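Local coordinates for fibronectin type III domain-containing protein (Simiduia agarivorans, PDB 6P2K), which probably hydrolyses the glucan backbone of xyloglucan-type polysaccharides, as a glycoside hydrolase of family GH74 built on seven-bladed beta-propellers, at residues A519-F527 against M533-R541; E269-K280 against A336-R347. All blocks are in the same frame, centred on the assembly; numbering follows the deposited sequence.

Contact 1. Residues A519-F527 against M533-R541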
loop_
_atom_site.group_PDB
_atom_site.type_symbol
_atom_site.label_atom_id
_atom_site.label_comp_id
_atom_site.label_asym_id
_atom_site.label_seq_id
_atom_site.Cartn_x
_atom_site.Cartn_y
_atom_site.Cartn_z
ATOM N N ALA B 519 -27.471 24.084 1.652
ATOM C CA ALA B 519 -28.439 23.172 1.053
ATOM C C ALA B 519 -27.751 22.028 0.322
ATOM O O ALA B 519 -28.322 20.939 0.204
ATOM C CB ALA B 519 -29.358 23.932 0.099
ATOM N N ASN B 520 -26.536 22.259 -0.172
ATOM C CA ASN B 520 -25.782 21.237 -0.899
ATOM C C ASN B 520 -24.311 21.450 -0.595
ATOM O O ASN B 520 -23.597 22.144 -1.333
ATOM C CB ASN B 520 -26.049 21.302 -2.403
ATOM C CG ASN B 520 -25.268 20.258 -3.186
ATOM O OD1 ASN B 520 -24.600 19.401 -2.611
ATOM N ND2 ASN B 520 -25.352 20.330 -4.510
ATOM N N PRO B 521 -23.811 20.860 0.495
ATOM C CA PRO B 521 -22.431 21.130 0.920
ATOM C C PRO B 521 -21.364 20.615 -0.034
ATOM O O PRO B 521 -20.174 20.780 0.256
ATOM C CB PRO B 521 -22.341 20.430 2.283
ATOM C CG PRO B 521 -23.397 19.373 2.236
ATOM C CD PRO B 521 -24.512 19.940 1.406
ATOM N N ALA B 522 -21.736 19.997 -1.154
ATOM C CA ALA B 522 -20.760 19.694 -2.192
ATOM C C ALA B 522 -20.511 20.884 -3.109
ATOM O O ALA B 522 -19.511 20.893 -3.837
ATOM C CB ALA B 522 -21.221 18.490 -3.017
ATOM N N LYS B 523 -21.388 21.883 -3.081
ATOM C CA LYS B 523 -21.317 23.038 -3.966
ATOM C C LYS B 523 -20.637 24.196 -3.245
ATOM O O LYS B 523 -21.013 24.533 -2.117
ATOM C CB LYS B 523 -22.721 23.441 -4.422
ATOM C CG LYS B 523 -22.796 24.734 -5.216
ATOM C CD LYS B 523 -24.162 24.880 -5.887
ATOM C CE LYS B 523 -24.392 23.774 -6.910
ATOM N NZ LYS B 523 -25.750 23.845 -7.532
ATOM N N VAL B 524 -19.642 24.801 -3.895
ATOM C CA VAL B 524 -18.822 25.847 -3.288
ATOM C C VAL B 524 -18.829 27.074 -4.191
ATOM O O VAL B 524 -18.609 26.957 -5.402
ATOM C CB VAL B 524 -17.374 25.371 -3.044
ATOM C CG1 VAL B 524 -16.597 26.422 -2.260
ATOM C CG2 VAL B 524 -17.358 24.028 -2.312
ATOM N N PHE B 525 -19.067 28.247 -3.601
ATOM C CA PHE B 525 -19.033 29.524 -4.301
ATOM C C PHE B 525 -17.771 30.295 -3.928
ATOM O O PHE B 525 -17.252 30.162 -2.815
ATOM C CB PHE B 525 -20.252 30.390 -3.961
ATOM C CG PHE B 525 -21.565 29.804 -4.393
ATOM C CD1 PHE B 525 -22.061 30.044 -5.663
ATOM C CD2 PHE B 525 -22.317 29.036 -3.516
ATOM C CE1 PHE B 525 -23.277 29.512 -6.060
ATOM C CE2 PHE B 525 -23.536 28.504 -3.905
ATOM C CZ PHE B 525 -24.015 28.739 -5.178
ATOM N N MET B 526 -17.295 31.119 -4.861
ATOM C CA MET B 526 -16.141 31.975 -4.617
ATOM C C MET B 526 -16.209 33.177 -5.552
ATOM O O MET B 526 -16.676 33.066 -6.688
ATOM C CB MET B 526 -14.825 31.213 -4.817
ATOM C CG MET B 526 -14.623 30.682 -6.235
ATOM S SD MET B 526 -13.965 28.997 -6.280
ATOM C CE MET B 526 -15.365 28.062 -5.655
ATOM N N PHE B 527 -15.747 34.329 -5.064
ATOM C CA PHE B 527 -15.724 35.556 -5.856
ATOM C C PHE B 527 -14.276 35.981 -6.052
ATOM O O PHE B 527 -13.589 36.326 -5.087
ATOM C CB PHE B 527 -16.536 36.672 -5.198
ATOM C CG PHE B 527 -17.008 37.731 -6.165
ATOM C CD1 PHE B 527 -16.103 38.580 -6.790
ATOM C CD2 PHE B 527 -18.355 37.863 -6.465
ATOM C CE1 PHE B 527 -16.537 39.547 -7.692
ATOM C CE2 PHE B 527 -18.799 38.825 -7.356
ATOM C CZ PHE B 527 -17.887 39.669 -7.976
ATOM N N MET B 533 -17.961 35.935 -9.999
ATOM C CA MET B 533 -18.289 34.836 -9.102
ATOM C C MET B 533 -18.237 33.508 -9.841
ATOM O O MET B 533 -18.746 33.382 -10.960
ATOM C CB MET B 533 -19.671 35.016 -8.475
ATOM C CG MET B 533 -19.940 34.010 -7.362
ATOM S SD MET B 533 -21.380 34.402 -6.360
ATOM C CE MET B 533 -20.675 35.574 -5.207
ATOM N N TYR B 534 -17.630 32.515 -9.196
ATOM C CA TYR B 534 -17.431 31.202 -9.783
ATOM C C TYR B 534 -17.939 30.138 -8.821
ATOM O O TYR B 534 -18.119 30.381 -7.624
ATOM C CB TYR B 534 -15.956 30.963 -10.132
ATOM C CG TYR B 534 -15.446 31.940 -11.163
ATOM C CD1 TYR B 534 -15.118 33.245 -10.811
ATOM C CD2 TYR B 534 -15.313 31.567 -12.494
ATOM C CE1 TYR B 534 -14.669 34.147 -11.754
ATOM C CE2 TYR B 534 -14.856 32.462 -13.440
ATOM C CZ TYR B 534 -14.544 33.750 -13.066
ATOM O OH TYR B 534 -14.092 34.647 -14.005
ATOM N N MET B 535 -18.177 28.951 -9.367
ATOM C CA MET B 535 -18.844 27.887 -8.635
ATOM C C MET B 535 -18.147 26.566 -8.912
ATOM O O MET B 535 -17.825 26.260 -10.063
ATOM C CB MET B 535 -20.322 27.805 -9.038
ATOM C CG MET B 535 -21.105 26.689 -8.378
ATOM S SD MET B 535 -22.876 26.855 -8.682
ATOM C CE MET B 535 -22.977 26.381 -10.407
ATOM N N VAL B 536 -17.898 25.801 -7.857
ATOM C CA VAL B 536 -17.560 24.388 -7.971
ATOM C C VAL B 536 -18.854 23.621 -7.734
ATOM O O VAL B 536 -19.360 23.570 -6.607
ATOM C CB VAL B 536 -16.464 23.978 -6.982
ATOM C CG1 VAL B 536 -16.270 22.468 -7.008
ATOM C CG2 VAL B 536 -15.158 24.692 -7.319
ATOM N N GLU B 537 -19.407 23.048 -8.804
ATOM C CA GLU B 537 -20.717 22.412 -8.709
ATOM C C GLU B 537 -20.698 21.241 -7.733
ATOM O O GLU B 537 -21.625 21.074 -6.931
ATOM C CB GLU B 537 -21.171 21.953 -10.095
ATOM C CG GLU B 537 -22.441 21.122 -10.094
ATOM C CD GLU B 537 -23.690 21.981 -10.083
ATOM O OE1 GLU B 537 -24.720 21.537 -9.528
ATOM O OE2 GLU B 537 -23.638 23.103 -10.633
ATOM N N ASP B 538 -19.646 20.424 -7.783
ATOM C CA ASP B 538 -19.511 19.278 -6.889
ATOM C C ASP B 538 -18.027 19.107 -6.601
ATOM O O ASP B 538 -17.262 18.745 -7.500
ATOM C CB ASP B 538 -20.103 18.016 -7.514
ATOM C CG ASP B 538 -20.153 16.847 -6.544
ATOM O OD1 ASP B 538 -19.105 16.499 -5.956
ATOM O OD2 ASP B 538 -21.246 16.270 -6.368
ATOM N N ILE B 539 -17.620 19.366 -5.356
ATOM C CA ILE B 539 -16.200 19.327 -5.037
ATOM C C ILE B 539 -15.659 17.902 -5.037
ATOM O O ILE B 539 -14.461 17.697 -5.266
ATOM C CB ILE B 539 -15.935 20.028 -3.692
ATOM C CG1 ILE B 539 -14.429 20.158 -3.455
ATOM C CG2 ILE B 539 -16.617 19.278 -2.550
ATOM C CD1 ILE B 539 -14.072 20.951 -2.239
ATOM N N GLY B 540 -16.513 16.902 -4.806
ATOM C CA GLY B 540 -16.064 15.526 -4.954
ATOM C C GLY B 540 -15.643 15.209 -6.377
ATOM O O GLY B 540 -14.612 14.572 -6.606
ATOM N N ARG B 541 -16.436 15.656 -7.354
ATOM C CA ARG B 541 -16.077 15.455 -8.755
ATOM C C ARG B 541 -14.783 16.181 -9.101
ATOM O O ARG B 541 -13.934 15.646 -9.822
ATOM C CB ARG B 541 -17.220 15.928 -9.651
ATOM C CG ARG B 541 -17.021 15.660 -11.127
ATOM C CD ARG B 541 -18.330 15.830 -11.878
ATOM N NE ARG B 541 -18.228 15.398 -13.269
ATOM C CZ ARG B 541 -18.392 16.204 -14.314
ATOM N NH1 ARG B 541 -18.669 17.488 -14.128
ATOM N NH2 ARG B 541 -18.280 15.724 -15.545
HETATM O O HOH W 1 -23.410 18.911 -6.065
#
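Val524 faces Val536, and Met526 faces Tyr534, as the hydrogen-bonded pairs of an antiparallel beta hairpin that supplies the two middle strands of a four-stranded propeller blade. Two backbone bonds join each pair; the straightest runs from Tyr534 N to Met526 O (2.7 Å, 176°). Beyond the Val524-Val536 pair, Ile539 N gives to Ala522 O at 2.9 Å, tying the type I turn Asn520 to Lys523 to the start of helix 539-547. Asp538, whose short carboxylate suits the N-cap, accepts from Arg541 N through OD1 at 3.1 Å.

Apolar contacts cover both faces. Met535 keeps CG anti to the backbone N (chi1 178°), which lays its chain alongside Phe525 and brings SD to 3.8 Å from Phe525 CE1, an oblique Met-aromatic contact well suited to a flexible thioether. At the next pair on this face, Phe527 with Met533, Met533 CE comes in the plane of the Phe527 ring, at its edge, 3.5 Å from Phe527 CD2. On the other face Met526, bent at chi2 and chi3, curls CE to 3.8 Å from Val536 CG2, while Val524 and Met526 also touch Val514 of the adjoining strand 511-516.

The charged contact sits at the hairpin's open end. Lys523 NZ makes a weak salt-bridging bond to Glu537 OE1 (3.2 Å), its stronger partner being Glu580. A leucine in its place would probably leave the carboxylates of Glu537 and Glu580 without their shared positive mate. Close by, a water accepts from Asn520 ND2 and donates to Glu537 O, the water oxygen lying 2.9 Å from Glu537 O.

Contact 2. Residues E269-K280 against A336-R347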
loop_
_atom_site.group_PDB
_atom_site.type_symbol
_atom_site.label_atom_id
_atom_site.label_comp_id
_atom_site.label_asym_id
_atom_site.label_seq_id
_atom_site.Cartn_x
_atom_site.Cartn_y
_atom_site.Cartn_z
ATOM N N GLU B 269 23.339 48.008 22.822
ATOM C CA GLU B 269 23.170 47.993 24.268
ATOM C C GLU B 269 24.402 47.381 24.915
ATOM O O GLU B 269 24.873 46.324 24.483
ATOM C CB GLU B 269 21.913 47.209 24.663
ATOM C CG GLU B 269 21.710 47.074 26.162
ATOM C CD GLU B 269 20.368 46.459 26.513
ATOM O OE1 GLU B 269 19.341 46.928 25.980
ATOM O OE2 GLU B 269 20.343 45.506 27.321
ATOM N N VAL B 270 24.920 48.050 25.946
ATOM C CA VAL B 270 26.069 47.559 26.695
ATOM C C VAL B 270 25.574 46.774 27.901
ATOM O O VAL B 270 24.680 47.227 28.626
ATOM C CB VAL B 270 26.981 48.716 27.131
ATOM C CG1 VAL B 270 28.221 48.177 27.829
ATOM C CG2 VAL B 270 27.366 49.568 25.935
ATOM N N ASP B 271 26.151 45.596 28.109
ATOM C CA ASP B 271 25.880 44.791 29.292
ATOM C C ASP B 271 26.166 45.615 30.543
ATOM O O ASP B 271 27.299 46.095 30.710
ATOM C CB ASP B 271 26.744 43.526 29.258
ATOM C CG ASP B 271 26.418 42.538 30.378
ATOM O OD1 ASP B 271 25.641 42.872 31.297
ATOM O OD2 ASP B 271 26.951 41.408 30.334
ATOM N N PRO B 272 25.188 45.814 31.433
ATOM C CA PRO B 272 25.463 46.567 32.667
ATOM C C PRO B 272 26.520 45.919 33.539
ATOM O O PRO B 272 26.998 46.562 34.481
ATOM C CB PRO B 272 24.100 46.602 33.373
ATOM C CG PRO B 272 23.354 45.437 32.812
ATOM C CD PRO B 272 23.796 45.334 31.382
ATOM N N ARG B 273 26.896 44.672 33.255
ATOM C CA ARG B 273 27.974 44.011 33.972
ATOM C C ARG B 273 29.352 44.488 33.528
ATOM O O ARG B 273 30.325 44.298 34.268
ATOM C CB ARG B 273 27.862 42.496 33.787
ATOM C CG ARG B 273 26.655 41.892 34.486
ATOM C CD ARG B 273 26.156 40.634 33.795
ATOM N NE ARG B 273 24.892 40.172 34.366
ATOM C CZ ARG B 273 23.694 40.636 34.020
ATOM N NH1 ARG B 273 23.582 41.576 33.092
ATOM N NH2 ARG B 273 22.603 40.157 34.601
ATOM N N SER B 274 29.457 45.100 32.347
ATOM C CA SER B 274 30.742 45.563 31.818
ATOM C C SER B 274 31.124 46.883 32.487
ATOM O O SER B 274 31.097 47.962 31.894
ATOM C CB SER B 274 30.676 45.703 30.304
ATOM O OG SER B 274 30.245 44.495 29.702
ATOM N N THR B 275 31.505 46.773 33.759
ATOM C CA THR B 275 31.852 47.934 34.568
ATOM C C THR B 275 33.300 48.381 34.400
ATOM O O THR B 275 33.655 49.461 34.882
ATOM C CB THR B 275 31.587 47.642 36.046
ATOM O OG1 THR B 275 32.241 46.420 36.413
ATOM C CG2 THR B 275 30.095 47.506 36.299
ATOM N N GLY B 276 34.133 47.592 33.737
ATOM C CA GLY B 276 35.534 47.927 33.513
ATOM C C GLY B 276 35.776 48.489 32.129
ATOM O O GLY B 276 34.984 49.285 31.613
ATOM N N ASN B 277 36.884 48.069 31.520
ATOM C CA ASN B 277 37.274 48.544 30.199
ATOM C C ASN B 277 36.964 47.552 29.082
ATOM O O ASN B 277 37.198 47.867 27.910
ATOM C CB ASN B 277 38.768 48.892 30.179
ATOM C CG ASN B 277 39.169 49.793 31.333
ATOM O OD1 ASN B 277 38.330 50.464 31.936
ATOM N ND2 ASN B 277 40.459 49.816 31.644
ATOM N N SER B 278 36.435 46.375 29.404
ATOM C CA SER B 278 35.995 45.407 28.405
ATOM C C SER B 278 34.474 45.411 28.367
ATOM O O SER B 278 33.825 45.137 29.384
ATOM C CB SER B 278 36.526 44.009 28.715
ATOM O OG SER B 278 36.192 43.104 27.676
ATOM N N HIS B 279 33.909 45.719 27.203
ATOM C CA HIS B 279 32.472 45.898 27.046
ATOM C C HIS B 279 31.892 44.796 26.173
ATOM O O HIS B 279 32.446 44.472 25.117
ATOM C CB HIS B 279 32.153 47.261 26.432
ATOM C CG HIS B 279 32.878 48.398 27.077
ATOM N ND1 HIS B 279 33.092 49.600 26.438
ATOM C CD2 HIS B 279 33.433 48.520 28.306
ATOM C CE1 HIS B 279 33.753 50.411 27.244
ATOM N NE2 HIS B 279 33.972 49.782 28.383
ATOM N N LYS B 280 30.775 44.230 26.614
ATOM C CA LYS B 280 29.946 43.375 25.781
ATOM C C LYS B 280 28.805 44.219 25.230
ATOM O O LYS B 280 28.095 44.882 25.995
ATOM C CB LYS B 280 29.405 42.187 26.576
ATOM C CG LYS B 280 30.481 41.288 27.171
ATOM C CD LYS B 280 30.999 40.285 26.153
ATOM C CE LYS B 280 32.146 39.464 26.729
ATOM N NZ LYS B 280 32.575 38.375 25.805
ATOM N N ALA B 336 16.585 43.471 21.664
ATOM C CA ALA B 336 17.443 42.565 22.415
ATOM C C ALA B 336 17.980 43.299 23.631
ATOM O O ALA B 336 18.583 44.367 23.492
ATOM C CB ALA B 336 18.594 42.049 21.545
ATOM N N HIS B 337 17.771 42.725 24.812
ATOM C CA HIS B 337 18.179 43.352 26.059
ATOM C C HIS B 337 18.873 42.345 26.961
ATOM O O HIS B 337 18.453 41.187 27.057
ATOM C CB HIS B 337 16.981 43.949 26.800
ATOM C CG HIS B 337 16.272 45.016 26.029
ATOM N ND1 HIS B 337 16.815 46.265 25.815
ATOM C CD2 HIS B 337 15.062 45.023 25.424
ATOM C CE1 HIS B 337 15.969 46.995 25.110
ATOM N NE2 HIS B 337 14.898 46.263 24.857
ATOM N N TYR B 338 19.938 42.797 27.616
ATOM C CA TYR B 338 20.519 42.043 28.713
ATOM C C TYR B 338 19.604 42.114 29.931
ATOM O O TYR B 338 18.826 43.058 30.095
ATOM C CB TYR B 338 21.893 42.602 29.076
ATOM C CG TYR B 338 22.977 42.401 28.039
ATOM C CD1 TYR B 338 23.510 41.142 27.791
ATOM C CD2 TYR B 338 23.479 43.477 27.321
ATOM C CE1 TYR B 338 24.512 40.964 26.853
ATOM C CE2 TYR B 338 24.486 43.310 26.386
ATOM C CZ TYR B 338 24.996 42.050 26.155
ATOM O OH TYR B 338 25.993 41.873 25.224
ATOM N N THR B 339 19.702 41.106 30.794
ATOM C CA THR B 339 18.962 41.151 32.042
ATOM C C THR B 339 19.626 42.132 33.009
ATOM O O THR B 339 20.840 42.354 32.948
ATOM C CB THR B 339 18.880 39.767 32.687
ATOM O OG1 THR B 339 20.200 39.256 32.917
ATOM C CG2 THR B 339 18.101 38.799 31.804
ATOM N N PRO B 340 18.848 42.748 33.899
ATOM C CA PRO B 340 19.445 43.618 34.917
ATOM C C PRO B 340 20.369 42.836 35.838
ATOM O O PRO B 340 20.336 41.605 35.906
ATOM C CB PRO B 340 18.231 44.161 35.683
ATOM C CG PRO B 340 17.068 43.972 34.760
ATOM C CD PRO B 340 17.376 42.756 33.945
ATOM N N VAL B 341 21.210 43.579 36.558
ATOM C CA VAL B 341 22.077 42.982 37.569
ATOM C C VAL B 341 21.435 42.974 38.948
ATOM O O VAL B 341 21.924 42.269 39.846
ATOM C CB VAL B 341 23.428 43.720 37.630
ATOM C CG1 VAL B 341 24.126 43.652 36.287
ATOM C CG2 VAL B 341 23.216 45.165 38.031
ATOM N N THR B 342 20.358 43.727 39.146
ATOM C CA THR B 342 19.673 43.806 40.425
ATOM C C THR B 342 18.518 42.809 40.482
ATOM O O THR B 342 18.192 42.133 39.504
ATOM C CB THR B 342 19.151 45.223 40.666
ATOM O OG1 THR B 342 18.416 45.660 39.516
ATOM C CG2 THR B 342 20.303 46.181 40.918
ATOM N N GLY B 343 17.900 42.722 41.658
ATOM C CA GLY B 343 16.682 41.960 41.841
ATOM C C GLY B 343 16.835 40.457 41.865
ATOM O O GLY B 343 15.820 39.751 41.893
ATOM N N GLY B 344 18.059 39.938 41.866
ATOM C CA GLY B 344 18.273 38.507 41.809
ATOM C C GLY B 344 18.298 37.921 40.417
ATOM O O GLY B 344 18.271 36.691 40.279
ATOM N N TRP B 345 18.342 38.756 39.382
ATOM C CA TRP B 345 18.372 38.254 38.016
ATOM C C TRP B 345 19.686 37.536 37.745
ATOM O O TRP B 345 20.747 37.952 38.216
ATOM C CB TRP B 345 18.212 39.404 37.021
ATOM C CG TRP B 345 16.802 39.850 36.777
ATOM C CD1 TRP B 345 16.160 40.896 37.371
ATOM C CD2 TRP B 345 15.867 39.281 35.849
ATOM N NE1 TRP B 345 14.880 41.008 36.881
ATOM C CE2 TRP B 345 14.676 40.028 35.945
ATOM C CE3 TRP B 345 15.919 38.206 34.954
ATOM C CZ2 TRP B 345 13.545 39.736 35.178
ATOM C CZ3 TRP B 345 14.796 37.919 34.192
ATOM C CH2 TRP B 345 13.626 38.680 34.312
ATOM N N ALA B 346 19.609 36.445 36.991
ATOM C CA ALA B 346 20.810 35.880 36.399
ATOM C C ALA B 346 21.110 36.596 35.084
ATOM O O ALA B 346 20.299 37.375 34.576
ATOM C CB ALA B 346 20.650 34.376 36.179
ATOM N N ARG B 347 22.294 36.344 34.533
ATOM C CA ARG B 347 22.659 36.960 33.264
ATOM C C ARG B 347 21.943 36.256 32.120
ATOM O O ARG B 347 22.025 35.031 31.982
ATOM C CB ARG B 347 24.170 36.921 33.041
ATOM C CG ARG B 347 24.604 37.769 31.853
ATOM C CD ARG B 347 26.107 37.740 31.621
ATOM N NE ARG B 347 26.504 38.710 30.601
ATOM C CZ ARG B 347 26.692 38.417 29.316
ATOM N NH1 ARG B 347 26.523 37.174 28.886
ATOM N NH2 ARG B 347 27.049 39.367 28.460
HETATM O O HOH W 2 23.219 38.974 37.429
#
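Glu269 and Asp271 both swing CG to the far side from the backbone N (chi1 176° and -174°), an orientation that carries the carboxylates across to His337, Tyr338 and Arg347. Glutamate has the length to serve two donors: OE1 receives His337 ND1 on its syn lone pair at 2.6 Å, with carboxylate and imidazole nearly coplanar, and OE2 receives Tyr338 N at 2.8 Å. This double grip should fix the carboxylate's rotation.

Asp271 is the hub of a salt-bridge network. Its OD2 is held side-on by Arg347, with NE at 2.7 Å and NH2 at 2.8 Å from that oxygen. Its OD1 takes the backbone N of Arg273, an Asx turn, and Arg273 NH1 from the opposite face. Asp271 CB meanwhile lies over the centre of the Tyr338 ring, 3.7 Å from the centroid, a CH-pi contact.

Arg273 reaches out extended, and NH1 and NH2 both point to Thr339 O, NH1 the nearer at 2.9 Å. Its flat guanidinium is sandwiched between Val341 CG1 on one face and Arg347 CG on the other, with the two guanidinium planes 87° apart. The two arginines' NE atoms are only 4.3 Å apart, a closeness probably offset by Asp271, whose carboxylate bonds to both. Pro272 adds a rigid apolar patch, its CG 4.0 Å from Val341 CG1.

Glu294, on strand 292-300, takes both Tyr338 OH and Arg347 NH2. The contact bridges two four-stranded antiparallel sheets, at the turn between strands 265-270 and 278-285 of one and the loop linking strands 336-338 and 348-351 of the other.

How the contacts relate
From the N terminus, the chain comes first to contact 2. Its segments close a loop of 55 residues, which completes one sheet through strands 292-300 and 304-314 before entering the next. Contact 1 follows later and closes only a five-residue connection, the tip of a hairpin. The two are in series along the chain, neither nested nor crossing. Contacts 1 and 2 lie on opposite sides of the chain's centre; the centres of contacts 1 and 2 are about 61 Å apart and their nearest atoms about 41 Å apart. Contact 2 probably lies in the first propeller, joining neighbouring blades, and contact 1 in the second, within one blade, consistent with the tandem-propeller build of GH74 enzymes.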